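Local coordinates for protein beta-glucuronidase (uncultured Clostridium sp., PDB 6U7J) that hydrolyses beta-D-glucuronides and, as one of the gut microbial beta-glucuronidases, probably reactivates estrogens by releasing them from glucuronide conjugates, at residues E199-R204 with L267-G272; Y216-N221 with I227-R232; I572-R575 with P579-A582. All coordinates share one frame; numbering follows the deposited sequence.

Interaction 1: residues E199-R204 with L267-G272; sequences EDISVR and LDIYFG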
loop_
_atom_site.group_PDB
_atom_site.type_symbol
_atom_site.label_atom_id
_atom_site.label_comp_id
_atom_site.label_asym_id
_atom_site.label_seq_id
_atom_site.Cartn_x
_atom_site.Cartn_y
_atom_site.Cartn_z
ATOM N N GLU B 199 53.270 -8.811 -6.301
ATOM C CA GLU B 199 52.677 -7.744 -5.497
ATOM C C GLU B 199 51.659 -6.901 -6.271
ATOM O O GLU B 199 50.576 -6.610 -5.754
ATOM C CB GLU B 199 53.767 -6.817 -4.950
ATOM C CG GLU B 199 54.902 -7.515 -4.212
ATOM C CD GLU B 199 55.953 -6.533 -3.687
ATOM O OE1 GLU B 199 56.232 -5.524 -4.362
ATOM O OE2 GLU B 199 56.491 -6.760 -2.587
ATOM N N ASP B 200 51.998 -6.472 -7.487
ATOM C CA ASP B 200 51.170 -5.520 -8.215
ATOM C C ASP B 200 51.282 -5.766 -9.715
ATOM O O ASP B 200 52.343 -6.144 -10.218
ATOM C CB ASP B 200 51.576 -4.081 -7.885
ATOM C CG ASP B 200 50.509 -3.072 -8.257
ATOM O OD1 ASP B 200 49.487 -3.475 -8.854
ATOM O OD2 ASP B 200 50.690 -1.871 -7.950
ATOM N N ILE B 201 50.171 -5.543 -10.420
ATOM C CA ILE B 201 50.074 -5.671 -11.870
ATOM C C ILE B 201 49.335 -4.455 -12.404
ATOM O O ILE B 201 48.252 -4.121 -11.908
ATOM C CB ILE B 201 49.314 -6.941 -12.297
ATOM C CG1 ILE B 201 49.868 -8.197 -11.636
ATOM C CG2 ILE B 201 49.284 -7.073 -13.829
ATOM C CD1 ILE B 201 48.903 -9.370 -11.764
ATOM N N SER B 202 49.891 -3.816 -13.432
ATOM C CA SER B 202 49.190 -2.781 -14.185
ATOM C C SER B 202 49.185 -3.125 -15.667
ATOM O O SER B 202 50.234 -3.464 -16.234
ATOM C CB SER B 202 49.817 -1.406 -13.964
ATOM O OG SER B 202 50.023 -1.175 -12.592
ATOM N N VAL B 203 48.009 -3.039 -16.286
ATOM C CA VAL B 203 47.826 -3.294 -17.714
ATOM C C VAL B 203 47.186 -2.069 -18.348
ATOM O O VAL B 203 46.235 -1.502 -17.796
ATOM C CB VAL B 203 46.967 -4.547 -17.970
ATOM C CG1 VAL B 203 46.963 -4.901 -19.448
ATOM C CG2 VAL B 203 47.481 -5.723 -17.144
ATOM N N ARG B 204 47.740 -1.644 -19.483
ATOM C CA ARG B 204 47.157 -0.627 -20.346
ATOM C C ARG B 204 47.186 -1.153 -21.769
ATOM O O ARG B 204 48.113 -1.874 -22.155
ATOM C CB ARG B 204 47.895 0.707 -20.230
ATOM C CG ARG B 204 48.074 1.133 -18.770
ATOM C CD ARG B 204 48.668 2.528 -18.593
ATOM N NE ARG B 204 50.109 2.604 -18.898
ATOM C CZ ARG B 204 51.082 1.829 -18.400
ATOM N NH1 ARG B 204 50.833 0.867 -17.514
ATOM N NH2 ARG B 204 52.336 2.036 -18.790
ATOM N N LEU B 267 45.977 -12.115 -18.177
ATOM C CA LEU B 267 47.414 -12.023 -17.920
ATOM C C LEU B 267 47.765 -13.122 -16.924
ATOM O O LEU B 267 47.458 -13.020 -15.737
ATOM C CB LEU B 267 47.787 -10.641 -17.394
ATOM C CG LEU B 267 49.274 -10.260 -17.520
ATOM C CD1 LEU B 267 49.733 -10.306 -18.980
ATOM C CD2 LEU B 267 49.585 -8.888 -16.911
ATOM N N ASP B 268 48.397 -14.190 -17.415
ATOM C CA ASP B 268 48.668 -15.399 -16.647
ATOM C C ASP B 268 50.157 -15.444 -16.331
ATOM O O ASP B 268 50.985 -15.570 -17.245
ATOM C CB ASP B 268 48.225 -16.628 -17.438
ATOM C CG ASP B 268 48.189 -17.908 -16.608
ATOM O OD1 ASP B 268 47.983 -17.862 -15.369
ATOM O OD2 ASP B 268 48.350 -18.985 -17.228
ATOM N N ILE B 269 50.493 -15.347 -15.044
ATOM C CA ILE B 269 51.842 -15.035 -14.590
ATOM C C ILE B 269 52.344 -16.145 -13.676
ATOM O O ILE B 269 51.653 -16.536 -12.724
ATOM C CB ILE B 269 51.880 -13.685 -13.854
ATOM C CG1 ILE B 269 51.231 -12.595 -14.707
ATOM C CG2 ILE B 269 53.301 -13.321 -13.455
ATOM C CD1 ILE B 269 51.025 -11.274 -13.973
ATOM N N TYR B 270 53.560 -16.624 -13.945
ATOM C CA TYR B 270 54.243 -17.595 -13.101
ATOM C C TYR B 270 55.559 -17.000 -12.612
ATOM O O TYR B 270 56.378 -16.542 -13.414
ATOM C CB TYR B 270 54.492 -18.900 -13.857
ATOM C CG TYR B 270 53.228 -19.669 -14.192
ATOM C CD1 TYR B 270 52.476 -19.356 -15.320
ATOM C CD2 TYR B 270 52.795 -20.711 -13.381
ATOM C CE1 TYR B 270 51.315 -20.060 -15.625
ATOM C CE2 TYR B 270 51.655 -21.416 -13.677
ATOM C CZ TYR B 270 50.920 -21.091 -14.798
ATOM O OH TYR B 270 49.778 -21.808 -15.081
ATOM N N PHE B 271 55.758 -17.013 -11.296
ATOM C CA PHE B 271 56.916 -16.371 -10.673
ATOM C C PHE B 271 57.365 -17.275 -9.528
ATOM O O PHE B 271 56.763 -17.268 -8.448
ATOM C CB PHE B 271 56.577 -14.961 -10.193
ATOM C CG PHE B 271 57.698 -14.267 -9.458
ATOM C CD1 PHE B 271 58.801 -13.772 -10.145
ATOM C CD2 PHE B 271 57.643 -14.100 -8.079
ATOM C CE1 PHE B 271 59.834 -13.118 -9.470
ATOM C CE2 PHE B 271 58.669 -13.451 -7.393
ATOM C CZ PHE B 271 59.773 -12.966 -8.091
ATOM N N GLY B 272 58.406 -18.062 -9.779
ATOM C CA GLY B 272 58.918 -18.970 -8.767
ATOM C C GLY B 272 57.899 -20.031 -8.403
ATOM O O GLY B 272 57.480 -20.839 -9.235
#
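No ring or other flat group takes part where Ile201 and Val203 meet Leu267 and Ile269; every touching atom is aliphatic carbon. The nearby ring of Phe271 lies against Thr220, and that of Tyr270 stacks on His275. Ile201 uses both of its branches. With CG1 anti to the carbonyl carbon (chi1 -52°) and the chain extended beyond it, CD1 runs out to meet Ile269 CD1 tip to tip at 3.6 Å. The other branch, CG2, passes alongside Leu267, with CD2 of that leucine 3.6 Å from Ile201 CG2. Leu267 CD2 also reaches Val203, at 3.8 Å from CG2, so this one methyl meets both residues. No hydrogen bond joins the segments. Backbone bonding is instead to other strands: Ser202 pairs with Glu217, and Leu267 with Leu278. A classic beta bulge puts Glu199 and Asp200 together across from Lys219 of the neighbouring strand. Asp200 OD1 forms a salt bridge with Lys404, next to helix 386-403. The axes of 199-204 and 267-271 come within 10.5 Å, and their N-to-C directions differ by 147°. Two antiparallel sheets thus pack face to face, as in the immunoglobulin-like beta-sandwich of family 2 glycosyl hydrolases.

Interaction 2: residues Y216-N221 with I227-R232; sequences YEIKTN and IKVYIR. Unlike the reference sequence in segment 227-232: Arg232 (reference Leu).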
loop_
_atom_site.group_PDB
_atom_site.type_symbol
_atom_site.label_atom_id
_atom_site.label_comp_id
_atom_site.label_asym_id
_atom_site.label_seq_id
_atom_site.Cartn_x
_atom_site.Cartn_y
_atom_site.Cartn_z
ATOM N N TYR B 216 52.105 -4.201 -20.097
ATOM C CA TYR B 216 51.948 -4.667 -18.727
ATOM C C TYR B 216 53.201 -4.370 -17.923
ATOM O O TYR B 216 54.295 -4.222 -18.469
ATOM C CB TYR B 216 51.619 -6.164 -18.667
ATOM C CG TYR B 216 52.760 -7.090 -19.012
ATOM C CD1 TYR B 216 53.732 -7.417 -18.070
ATOM C CD2 TYR B 216 52.850 -7.667 -20.272
ATOM C CE1 TYR B 216 54.777 -8.267 -18.388
ATOM C CE2 TYR B 216 53.885 -8.525 -20.595
ATOM C CZ TYR B 216 54.843 -8.821 -19.651
ATOM O OH TYR B 216 55.873 -9.668 -19.971
ATOM N N GLU B 217 53.020 -4.306 -16.605
ATOM C CA GLU B 217 54.105 -4.051 -15.665
ATOM C C GLU B 217 53.795 -4.790 -14.372
ATOM O O GLU B 217 52.734 -4.580 -13.771
ATOM C CB GLU B 217 54.278 -2.555 -15.412
ATOM C CG GLU B 217 55.370 -2.214 -14.413
ATOM C CD GLU B 217 55.549 -0.712 -14.253
ATOM O OE1 GLU B 217 56.411 -0.284 -13.453
ATOM O OE2 GLU B 217 54.819 0.042 -14.936
ATOM N N ILE B 218 54.720 -5.649 -13.952
ATOM C CA ILE B 218 54.532 -6.558 -12.835
ATOM C C ILE B 218 55.547 -6.211 -11.750
ATOM O O ILE B 218 56.679 -5.811 -12.044
ATOM C CB ILE B 218 54.670 -8.019 -13.296
ATOM C CG1 ILE B 218 53.687 -8.285 -14.438
ATOM C CG2 ILE B 218 54.440 -8.993 -12.143
ATOM C CD1 ILE B 218 53.890 -9.610 -15.137
ATOM N N LYS B 219 55.127 -6.336 -10.496
ATOM C CA LYS B 219 55.938 -5.983 -9.347
ATOM C C LYS B 219 55.949 -7.180 -8.414
ATOM O O LYS B 219 54.892 -7.718 -8.082
ATOM C CB LYS B 219 55.379 -4.738 -8.654
ATOM C CG LYS B 219 56.145 -4.220 -7.449
ATOM C CD LYS B 219 55.508 -2.878 -6.988
ATOM C CE LYS B 219 55.461 -2.704 -5.455
ATOM N NZ LYS B 219 55.548 -1.268 -5.004
ATOM N N THR B 220 57.144 -7.634 -8.049
ATOM C CA THR B 220 57.340 -8.695 -7.074
ATOM C C THR B 220 58.233 -8.188 -5.949
ATOM O O THR B 220 58.816 -7.103 -6.025
ATOM C CB THR B 220 57.975 -9.940 -7.708
ATOM O OG1 THR B 220 59.390 -9.743 -7.819
ATOM C CG2 THR B 220 57.392 -10.226 -9.075
ATOM N N ASN B 221 58.338 -8.994 -4.891
ATOM C CA ASN B 221 59.268 -8.718 -3.808
ATOM C C ASN B 221 60.628 -9.390 -4.019
ATOM O O ASN B 221 61.368 -9.566 -3.051
ATOM C CB ASN B 221 58.664 -9.140 -2.461
ATOM C CG ASN B 221 58.506 -10.645 -2.326
ATOM O OD1 ASN B 221 58.282 -11.346 -3.308
ATOM N ND2 ASN B 221 58.620 -11.149 -1.101
ATOM N N ILE B 227 60.645 -14.677 -14.592
ATOM C CA ILE B 227 59.190 -14.614 -14.665
ATOM C C ILE B 227 58.739 -15.065 -16.050
ATOM O O ILE B 227 59.422 -14.830 -17.052
ATOM C CB ILE B 227 58.666 -13.192 -14.353
ATOM C CG1 ILE B 227 57.207 -13.245 -13.874
ATOM C CG2 ILE B 227 58.819 -12.276 -15.564
ATOM C CD1 ILE B 227 56.744 -11.964 -13.204
ATOM N N LYS B 228 57.587 -15.738 -16.092
ATOM C CA LYS B 228 56.930 -16.149 -17.326
ATOM C C LYS B 228 55.545 -15.511 -17.371
ATOM O O LYS B 228 54.802 -15.551 -16.380
ATOM C CB LYS B 228 56.823 -17.680 -17.428
ATOM C CG LYS B 228 56.563 -18.215 -18.848
ATOM C CD LYS B 228 57.790 -18.043 -19.779
ATOM C CE LYS B 228 57.874 -19.126 -20.870
ATOM N NZ LYS B 228 57.132 -18.809 -22.141
ATOM N N VAL B 229 55.210 -14.910 -18.511
ATOM C CA VAL B 229 53.982 -14.142 -18.673
ATOM C C VAL B 229 53.291 -14.609 -19.944
ATOM O O VAL B 229 53.848 -14.472 -21.039
ATOM C CB VAL B 229 54.248 -12.628 -18.742
ATOM C CG1 VAL B 229 52.973 -11.875 -19.101
ATOM C CG2 VAL B 229 54.810 -12.136 -17.441
ATOM N N TYR B 230 52.085 -15.150 -19.804
ATOM C CA TYR B 230 51.263 -15.526 -20.940
ATOM C C TYR B 230 50.057 -14.602 -21.028
ATOM O O TYR B 230 49.523 -14.134 -20.014
ATOM C CB TYR B 230 50.759 -16.970 -20.835
ATOM C CG TYR B 230 51.807 -18.046 -20.627
ATOM C CD1 TYR B 230 52.001 -18.617 -19.375
ATOM C CD2 TYR B 230 52.573 -18.522 -21.687
ATOM C CE1 TYR B 230 52.937 -19.611 -19.180
ATOM C CE2 TYR B 230 53.512 -19.519 -21.498
ATOM C CZ TYR B 230 53.692 -20.064 -20.243
ATOM O OH TYR B 230 54.625 -21.067 -20.038
ATOM N N ILE B 231 49.616 -14.355 -22.249
ATOM C CA ILE B 231 48.337 -13.712 -22.486
ATOM C C ILE B 231 47.452 -14.764 -23.128
ATOM O O ILE B 231 47.742 -15.240 -24.235
ATOM C CB ILE B 231 48.474 -12.459 -23.355
ATOM C CG1 ILE B 231 49.348 -11.437 -22.627
ATOM C CG2 ILE B 231 47.103 -11.885 -23.670
ATOM C CD1 ILE B 231 49.191 -10.023 -23.126
ATOM N N ARG B 232 46.402 -15.162 -22.413
ATOM C CA ARG B 232 45.482 -16.188 -22.871
ATOM C C ARG B 232 44.160 -15.560 -23.292
ATOM O O ARG B 232 43.730 -14.538 -22.747
ATOM C CB ARG B 232 45.235 -17.235 -21.784
ATOM C CG ARG B 232 46.497 -17.723 -21.096
ATOM C CD ARG B 232 46.285 -19.077 -20.424
ATOM N NE ARG B 232 47.549 -19.645 -19.962
ATOM C CZ ARG B 232 48.058 -20.787 -20.410
ATOM N NH1 ARG B 232 47.407 -21.477 -21.331
ATOM N NH2 ARG B 232 49.219 -21.237 -19.947
#
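Val229 and Tyr216 make the CH-pi contact between the two strands. Val229 CG1 sits over one face of the ring, 4.0 Å from the Tyr216 centroid and 27° off the ring normal. Tyr216 CG stands between the backbone N and the carbonyl carbon (chi1 72°), a crowded position that turns the ring toward the other strand. The phenol end reaches past the valine, and Tyr216 OH lies 3.6 Å from Val229 CB.

Purely apolar packing continues beside the ring. Ile218 CD1 comes within 3.5 Å of Val229 CG2 as the two side chains pass in opposite directions. The second branch of the same isoleucine, CG2, meets Ile227 CD1 at 3.9 Å. Val229 is therefore shared, one methyl over the tyrosine face and the other on Ile218. All four touching residues are buried between the two sheets of a beta-sandwich. Strand 211-220 is the middle strand of one sheet and strand 227-232 an inner strand of the other.

Polar bonding is directed to neighbours of the pair. The buried Tyr216 OH hydrogen-bonds to the backbone O of Glu244. Lys228 NZ forms a salt bridge with Glu241 of strand 238-242. Arg232, which differs from the reference sequence, pairs through NE with Asp268, and its NH2 lies 3.9 Å above the Tyr230 ring plane, offset toward the rim.

Interaction 3: residues I572-R575 with P579-A582; sequences IFTR and PKTA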
loop_
_atom_site.group_PDB
_atom_site.type_symbol
_atom_site.label_atom_id
_atom_site.label_comp_id
_atom_site.label_asym_id
_atom_site.label_seq_id
_atom_site.Cartn_x
_atom_site.Cartn_y
_atom_site.Cartn_z
ATOM N N ILE B 572 13.311 3.850 -9.584
ATOM C CA ILE B 572 12.514 3.315 -10.681
ATOM C C ILE B 572 12.021 1.926 -10.305
ATOM O O ILE B 572 10.948 1.494 -10.743
ATOM C CB ILE B 572 13.345 3.310 -11.986
ATOM C CG1 ILE B 572 13.427 4.716 -12.588
ATOM C CG2 ILE B 572 12.763 2.403 -13.032
ATOM C CD1 ILE B 572 12.108 5.507 -12.526
ATOM N N PHE B 573 12.786 1.218 -9.476
ATOM C CA PHE B 573 12.385 -0.042 -8.874
ATOM C C PHE B 573 12.191 0.135 -7.364
ATOM O O PHE B 573 12.732 1.060 -6.744
ATOM C CB PHE B 573 13.439 -1.123 -9.149
ATOM C CG PHE B 573 13.637 -1.425 -10.609
ATOM C CD1 PHE B 573 12.823 -2.345 -11.259
ATOM C CD2 PHE B 573 14.651 -0.798 -11.331
ATOM C CE1 PHE B 573 13.003 -2.627 -12.616
ATOM C CE2 PHE B 573 14.853 -1.080 -12.683
ATOM C CZ PHE B 573 14.018 -1.991 -13.330
ATOM N N THR B 574 11.400 -0.751 -6.768
ATOM C CA THR B 574 11.267 -0.703 -5.314
ATOM C C THR B 574 12.558 -1.197 -4.666
ATOM O O THR B 574 13.470 -1.698 -5.343
ATOM C CB THR B 574 10.091 -1.552 -4.850
ATOM O OG1 THR B 574 10.388 -2.934 -5.108
ATOM C CG2 THR B 574 8.786 -1.145 -5.599
ATOM N N ARG B 575 12.634 -1.064 -3.333
ATOM C CA ARG B 575 13.807 -1.582 -2.634
ATOM C C ARG B 575 13.916 -3.082 -2.835
ATOM O O ARG B 575 15.021 -3.639 -2.810
ATOM C CB ARG B 575 13.757 -1.246 -1.137
ATOM C CG ARG B 575 15.118 -1.362 -0.412
ATOM C CD ARG B 575 15.073 -0.646 0.927
ATOM N NE ARG B 575 16.388 -0.398 1.532
ATOM C CZ ARG B 575 16.640 -0.476 2.831
ATOM N NH1 ARG B 575 15.677 -0.830 3.677
ATOM N NH2 ARG B 575 17.855 -0.201 3.284
ATOM N N PRO B 579 9.491 -3.267 -10.490
ATOM C CA PRO B 579 9.323 -1.984 -11.190
ATOM C C PRO B 579 8.042 -1.242 -10.825
ATOM O O PRO B 579 6.984 -1.843 -10.652
ATOM C CB PRO B 579 9.268 -2.411 -12.660
ATOM C CG PRO B 579 8.553 -3.740 -12.591
ATOM C CD PRO B 579 9.149 -4.412 -11.354
ATOM N N LYS B 580 8.135 0.091 -10.756
ATOM C CA LYS B 580 6.962 0.953 -10.806
ATOM C C LYS B 580 6.611 1.209 -12.276
ATOM O O LYS B 580 7.339 0.788 -13.180
ATOM C CB LYS B 580 7.231 2.246 -10.033
ATOM C CG LYS B 580 8.044 2.023 -8.726
ATOM C CD LYS B 580 8.281 3.316 -7.921
ATOM C CE LYS B 580 9.231 3.062 -6.747
ATOM N NZ LYS B 580 9.648 4.304 -6.034
ATOM N N THR B 581 5.513 1.939 -12.534
ATOM C CA THR B 581 5.029 2.080 -13.917
ATOM C C THR B 581 6.072 2.711 -14.836
ATOM O O THR B 581 6.244 2.271 -15.975
ATOM C CB THR B 581 3.741 2.910 -13.981
ATOM O OG1 THR B 581 3.982 4.220 -13.453
ATOM C CG2 THR B 581 2.639 2.264 -13.204
ATOM N N ALA B 582 6.773 3.747 -14.370
ATOM C CA ALA B 582 7.713 4.441 -15.242
ATOM C C ALA B 582 8.787 3.505 -15.799
ATOM O O ALA B 582 9.289 3.733 -16.906
ATOM C CB ALA B 582 8.362 5.601 -14.499
#
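Lys580 N donates to Ile572 O across 3.1 Å, with an N-H...O angle of 172°. The donor lies in the carbonyl plane. This bond goes with a single beta bridge that sets Phe573 opposite Pro579. Phe573 CD1 is 3.5 Å from Pro579 CA, and the ring approaches it obliquely. Further out on the ring, Phe573 CE1 touches Pro579 CB at 3.7 Å. The Lys580 chain runs alongside 572-575: its CG is 3.6 Å from Ile572 O, and its CE is 4.0 Å from Phe573 O. Lys580 CG lies anti to its own carbonyl carbon (chi1 -39°), and the chain beyond it is extended, which brings NZ to the backbone just before Ile572. The end of the Ile572 side chain turns back, and its CD1 lies 4.2 Å from Ala582 CB.

Lys580 NZ is bonded to Thr511 O, Gly571 O and Asp555 OD1, the last a salt bridge that probably helps to keep the amine charged. Thr574 OG1 bonds Gln578 N and so ties the intervening turn. Phe573 packs on helix 319-332, Ile572 on both that helix and helix 525-540, and Pro579 on Leu518 of a second subunit. The segments lead from the last barrel strand, 545-551, into helix 581-592, the closing beta-alpha connection of a TIM barrel.

Interactions 1 and 2 belong to one beta-sandwich, and their centres are about 3 Å apart. Strands 198-208 and 211-220 are neighbours in one sheet; 227-232 and 265-271 are neighbours in the other. Both segments of interaction 2 fall between 199-204 and 267-272 in the sequence. Both interactions contribute to the packing between the sheets, and Ile218 touches Ile269 across it. Interaction 3 follows later in the chain, in the TIM barrel domain. Its centre is about 43 Å from that of interaction 1 and about 46 Å from that of interaction 2, across the chain's centre. The sandwich core and the barrel's final connection are thus separately packed parts of the enzyme.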